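Local coordinates for beta 1-3 glucanase (Clostridium beijerinckii NCIMB 8052, PDB 5H4E), which probably hydrolyses beta-1,3-linked glucans, as a glycoside hydrolase family 64 beta-1,3-glucanase domain, at residues A[9-20]-A[366-375]. Numbering follows the deposited sequence.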
loop_
_atom_site.group_PDB
_atom_site.type_symbol
_atom_site.label_atom_id
_atom_site.label_comp_id
_atom_site.label_asym_id
_atom_site.label_seq_id
_atom_site.Cartn_x
_atom_site.Cartn_y
_atom_site.Cartn_z
ATOM N N VAL A 9 -13.411 -11.366 13.279
ATOM C CA VAL A 9 -11.990 -11.237 13.596
ATOM C C VAL A 9 -11.808 -9.953 14.399
ATOM O O VAL A 9 -12.434 -8.933 14.108
ATOM C CB VAL A 9 -11.102 -11.199 12.328
ATOM C CG1 VAL A 9 -9.661 -10.828 12.683
ATOM C CG2 VAL A 9 -11.148 -12.542 11.598
ATOM N N THR A 10 -10.980 -10.003 15.427
ATOM C CA THR A 10 -10.704 -8.797 16.192
ATOM C C THR A 10 -9.378 -8.190 15.749
ATOM O O THR A 10 -8.383 -8.899 15.576
ATOM C CB THR A 10 -10.673 -9.090 17.705
ATOM O OG1 THR A 10 -11.937 -9.635 18.100
ATOM C CG2 THR A 10 -10.388 -7.820 18.508
ATOM N N LEU A 11 -9.385 -6.874 15.554
ATOM C CA LEU A 11 -8.180 -6.106 15.295
ATOM C C LEU A 11 -7.865 -5.236 16.520
ATOM O O LEU A 11 -8.587 -4.292 16.819
ATOM C CB LEU A 11 -8.367 -5.253 14.044
ATOM C CG LEU A 11 -8.882 -6.016 12.820
ATOM C CD1 LEU A 11 -9.156 -5.054 11.695
ATOM C CD2 LEU A 11 -7.889 -7.097 12.369
ATOM N N GLN A 12 -6.801 -5.574 17.240
ATOM C CA GLN A 12 -6.471 -4.889 18.483
ATOM C C GLN A 12 -5.408 -3.825 18.246
ATOM O O GLN A 12 -4.325 -4.144 17.770
ATOM C CB GLN A 12 -5.976 -5.896 19.528
ATOM C CG GLN A 12 -5.448 -5.267 20.816
ATOM C CD GLN A 12 -6.578 -4.733 21.682
ATOM O OE1 GLN A 12 -7.467 -5.483 22.095
ATOM N NE2 GLN A 12 -6.569 -3.432 21.929
ATOM N N VAL A 13 -5.709 -2.563 18.566
ATOM C CA VAL A 13 -4.673 -1.530 18.483
ATOM C C VAL A 13 -3.811 -1.600 19.739
ATOM O O VAL A 13 -4.333 -1.665 20.858
ATOM C CB VAL A 13 -5.259 -0.096 18.329
ATOM C CG1 VAL A 13 -4.128 0.934 18.207
ATOM C CG2 VAL A 13 -6.168 -0.009 17.100
ATOM N N LYS A 14 -2.493 -1.623 19.552
ATOM C CA LYS A 14 -1.559 -1.567 20.673
ATOM C C LYS A 14 -0.688 -0.312 20.601
ATOM O O LYS A 14 0.007 -0.073 19.612
ATOM C CB LYS A 14 -0.682 -2.822 20.709
ATOM C CG LYS A 14 0.283 -2.868 21.873
ATOM C CD LYS A 14 -0.410 -3.225 23.174
ATOM C CE LYS A 14 0.595 -3.238 24.320
ATOM N NZ LYS A 14 1.879 -3.880 23.889
ATOM N N ASN A 15 -0.717 0.474 21.673
ATOM C CA ASN A 15 0.026 1.733 21.753
ATOM C C ASN A 15 1.486 1.508 22.131
ATOM O O ASN A 15 1.798 1.223 23.297
ATOM C CB ASN A 15 -0.671 2.649 22.771
ATOM C CG ASN A 15 -0.063 4.045 22.858
ATOM O OD1 ASN A 15 1.005 4.319 22.323
ATOM N ND2 ASN A 15 -0.755 4.932 23.555
ATOM N N ASN A 16 2.383 1.627 21.152
ATOM C CA ASN A 16 3.816 1.459 21.410
ATOM C C ASN A 16 4.590 2.757 21.186
ATOM O O ASN A 16 5.760 2.733 20.796
ATOM C CB ASN A 16 4.398 0.349 20.531
ATOM C CG ASN A 16 3.828 -1.017 20.866
ATOM O OD1 ASN A 16 3.596 -1.335 22.034
ATOM N ND2 ASN A 16 3.585 -1.827 19.844
ATOM N N THR A 17 3.925 3.881 21.424
ATOM C CA THR A 17 4.516 5.192 21.163
ATOM C C THR A 17 5.377 5.670 22.334
ATOM O O THR A 17 5.913 6.786 22.306
ATOM C CB THR A 17 3.441 6.243 20.858
ATOM O OG1 THR A 17 2.658 6.506 22.032
ATOM C CG2 THR A 17 2.524 5.755 19.747
ATOM N N ASN A 18 5.516 4.816 23.346
ATOM C CA ASN A 18 6.402 5.081 24.490
ATOM C C ASN A 18 6.191 6.452 25.132
ATOM O O ASN A 18 7.146 7.096 25.558
ATOM C CB ASN A 18 7.868 4.942 24.071
ATOM C CG ASN A 18 8.298 3.491 23.890
ATOM O OD1 ASN A 18 7.843 2.598 24.613
ATOM N ND2 ASN A 18 9.190 3.253 22.923
ATOM N N GLY A 19 4.938 6.890 25.184
ATOM C CA GLY A 19 4.566 8.106 25.885
ATOM C C GLY A 19 4.354 9.315 24.994
ATOM O O GLY A 19 3.984 10.371 25.479
ATOM N N GLN A 20 4.596 9.174 23.691
ATOM C CA GLN A 20 4.371 10.288 22.779
ATOM C C GLN A 20 2.886 10.603 22.655
ATOM O O GLN A 20 2.496 11.767 22.573
ATOM C CB GLN A 20 4.944 9.994 21.396
ATOM C CG GLN A 20 5.034 11.240 20.534
ATOM C CD GLN A 20 6.128 12.186 21.004
ATOM O OE1 GLN A 20 6.978 11.816 21.823
ATOM N NE2 GLN A 20 6.116 13.413 20.483
ATOM N N PRO A 366 -8.457 -16.892 10.287
ATOM C CA PRO A 366 -7.958 -15.838 11.174
ATOM C C PRO A 366 -8.699 -15.794 12.507
ATOM O O PRO A 366 -9.914 -16.011 12.538
ATOM C CB PRO A 366 -8.217 -14.561 10.364
ATOM C CG PRO A 366 -9.395 -14.903 9.523
ATOM C CD PRO A 366 -9.217 -16.343 9.152
ATOM N N LYS A 367 -7.963 -15.521 13.584
ATOM C CA LYS A 367 -8.529 -15.342 14.921
ATOM C C LYS A 367 -8.501 -13.871 15.312
ATOM O O LYS A 367 -9.541 -13.265 15.590
ATOM C CB LYS A 367 -7.747 -16.168 15.940
ATOM C CG LYS A 367 -8.370 -16.252 17.319
ATOM C CD LYS A 367 -7.475 -17.092 18.217
ATOM C CE LYS A 367 -8.087 -17.327 19.581
ATOM N NZ LYS A 367 -7.411 -18.476 20.261
ATOM N N TYR A 368 -7.306 -13.290 15.323
ATOM C CA TYR A 368 -7.187 -11.862 15.596
ATOM C C TYR A 368 -5.871 -11.316 15.058
ATOM O O TYR A 368 -4.957 -12.082 14.734
ATOM C CB TYR A 368 -7.306 -11.576 17.106
ATOM C CG TYR A 368 -6.161 -12.122 17.941
ATOM C CD1 TYR A 368 -6.257 -13.369 18.559
ATOM C CD2 TYR A 368 -4.995 -11.384 18.132
ATOM C CE1 TYR A 368 -5.224 -13.870 19.322
ATOM C CE2 TYR A 368 -3.944 -11.890 18.893
ATOM C CZ TYR A 368 -4.074 -13.131 19.486
ATOM O OH TYR A 368 -3.044 -13.637 20.247
ATOM N N ALA A 369 -5.783 -9.985 14.982
ATOM C CA ALA A 369 -4.516 -9.318 14.683
ATOM C C ALA A 369 -4.245 -8.218 15.694
ATOM O O ALA A 369 -5.171 -7.592 16.212
ATOM C CB ALA A 369 -4.508 -8.743 13.247
ATOM N N ILE A 370 -2.968 -8.016 16.004
ATOM C CA ILE A 370 -2.550 -6.876 16.813
ATOM C C ILE A 370 -1.926 -5.817 15.910
ATOM O O ILE A 370 -0.997 -6.117 15.157
ATOM C CB ILE A 370 -1.501 -7.247 17.888
ATOM C CG1 ILE A 370 -1.976 -8.391 18.798
ATOM C CG2 ILE A 370 -1.094 -6.000 18.671
ATOM C CD1 ILE A 370 -3.185 -8.072 19.606
ATOM N N ILE A 371 -2.419 -4.586 15.982
ATOM C CA ILE A 371 -1.800 -3.523 15.205
ATOM C C ILE A 371 -0.993 -2.648 16.149
ATOM O O ILE A 371 -1.528 -1.886 16.957
ATOM C CB ILE A 371 -2.837 -2.732 14.421
ATOM C CG1 ILE A 371 -3.653 -3.726 13.576
ATOM C CG2 ILE A 371 -2.156 -1.706 13.509
ATOM C CD1 ILE A 371 -4.860 -3.131 12.914
ATOM N N ASN A 372 0.318 -2.827 16.051
ATOM C CA ASN A 372 1.281 -2.171 16.909
ATOM C C ASN A 372 1.690 -0.834 16.339
ATOM O O ASN A 372 2.444 -0.784 15.376
ATOM C CB ASN A 372 2.520 -3.048 17.080
ATOM C CG ASN A 372 2.234 -4.306 17.859
ATOM O OD1 ASN A 372 1.899 -4.254 19.048
ATOM N ND2 ASN A 372 2.357 -5.445 17.200
ATOM N N VAL A 373 1.214 0.249 16.939
ATOM C CA VAL A 373 1.521 1.565 16.393
ATOM C C VAL A 373 2.540 2.262 17.295
ATOM O O VAL A 373 2.367 2.332 18.511
ATOM C CB VAL A 373 0.225 2.412 16.193
ATOM C CG1 VAL A 373 -0.674 1.741 15.136
ATOM C CG2 VAL A 373 -0.550 2.650 17.523
ATOM N N GLY A 374 3.624 2.750 16.693
ATOM C CA GLY A 374 4.756 3.205 17.473
ATOM C C GLY A 374 5.237 4.605 17.161
ATOM O O GLY A 374 4.528 5.385 16.525
ATOM N N TRP A 375 6.448 4.918 17.618
ATOM C CA TRP A 375 6.996 6.266 17.470
ATOM C C TRP A 375 8.522 6.259 17.585
ATOM O O TRP A 375 9.095 5.270 18.049
ATOM C CB TRP A 375 6.380 7.205 18.513
ATOM C CG TRP A 375 6.669 8.657 18.249
ATOM C CD1 TRP A 375 7.581 9.432 18.888
ATOM C CD2 TRP A 375 6.069 9.485 17.241
ATOM N NE1 TRP A 375 7.592 10.696 18.347
ATOM C CE2 TRP A 375 6.663 10.758 17.342
ATOM C CE3 TRP A 375 5.088 9.275 16.264
ATOM C CZ2 TRP A 375 6.305 11.821 16.512
ATOM C CZ3 TRP A 375 4.733 10.338 15.433
ATOM C CH2 TRP A 375 5.343 11.592 15.566
HETATM O O HOH W 1 4.741 -0.309 17.073
#
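Trp375, the C-terminal residue, meets Gln20 and Thr17 where the first and last strands of the domain run out side by side. Gln20 CG sits over one face of the indole, 3.5 Å from the centroid of its five-membered ring, in a CH-pi contact. The glutamine chain bends at chi2 (71°), bringing the amide alongside the ring, where its plane lies 9° from that of the indole. Thr17 backs the tryptophan CB, and its type I' turn to Gln20 delivers the glutamine; Tyr21 approaches the indole edge-to-face. Upstream, strands 9-16 and 366-374 pair in parallel inside a five-stranded mixed sheet, 366-374 its middle strand, with 86-92 beyond 9-16 and 162-168 beyond 366-374. Val373 N donates to Lys14 O (3.0 Å) and Val373 O accepts from Asn16 N (2.7 Å). Its CG2, placed between backbone N and carbonyl carbon, lies 4.0 Å from Val13 CG1. Val13, Ile371 and Val373 turn this face toward Met97 and Tyr101 of strand 95-101. On the other face Asn16 ND2 donates a bent hydrogen bond to Asn372 OD1, 3.1 Å, meeting the carbonyl nearly side-on (98°) and tilted out of its plane, while Asn372 ND2 is held by Asn163. One face is thus apolar from Leu11 and Ala369 to Val373; the other mixes amide bonding with aliphatic contacts of Ile370 against Gln12 and Lys14, and backbone hydrogen bonds tie the two chain ends together.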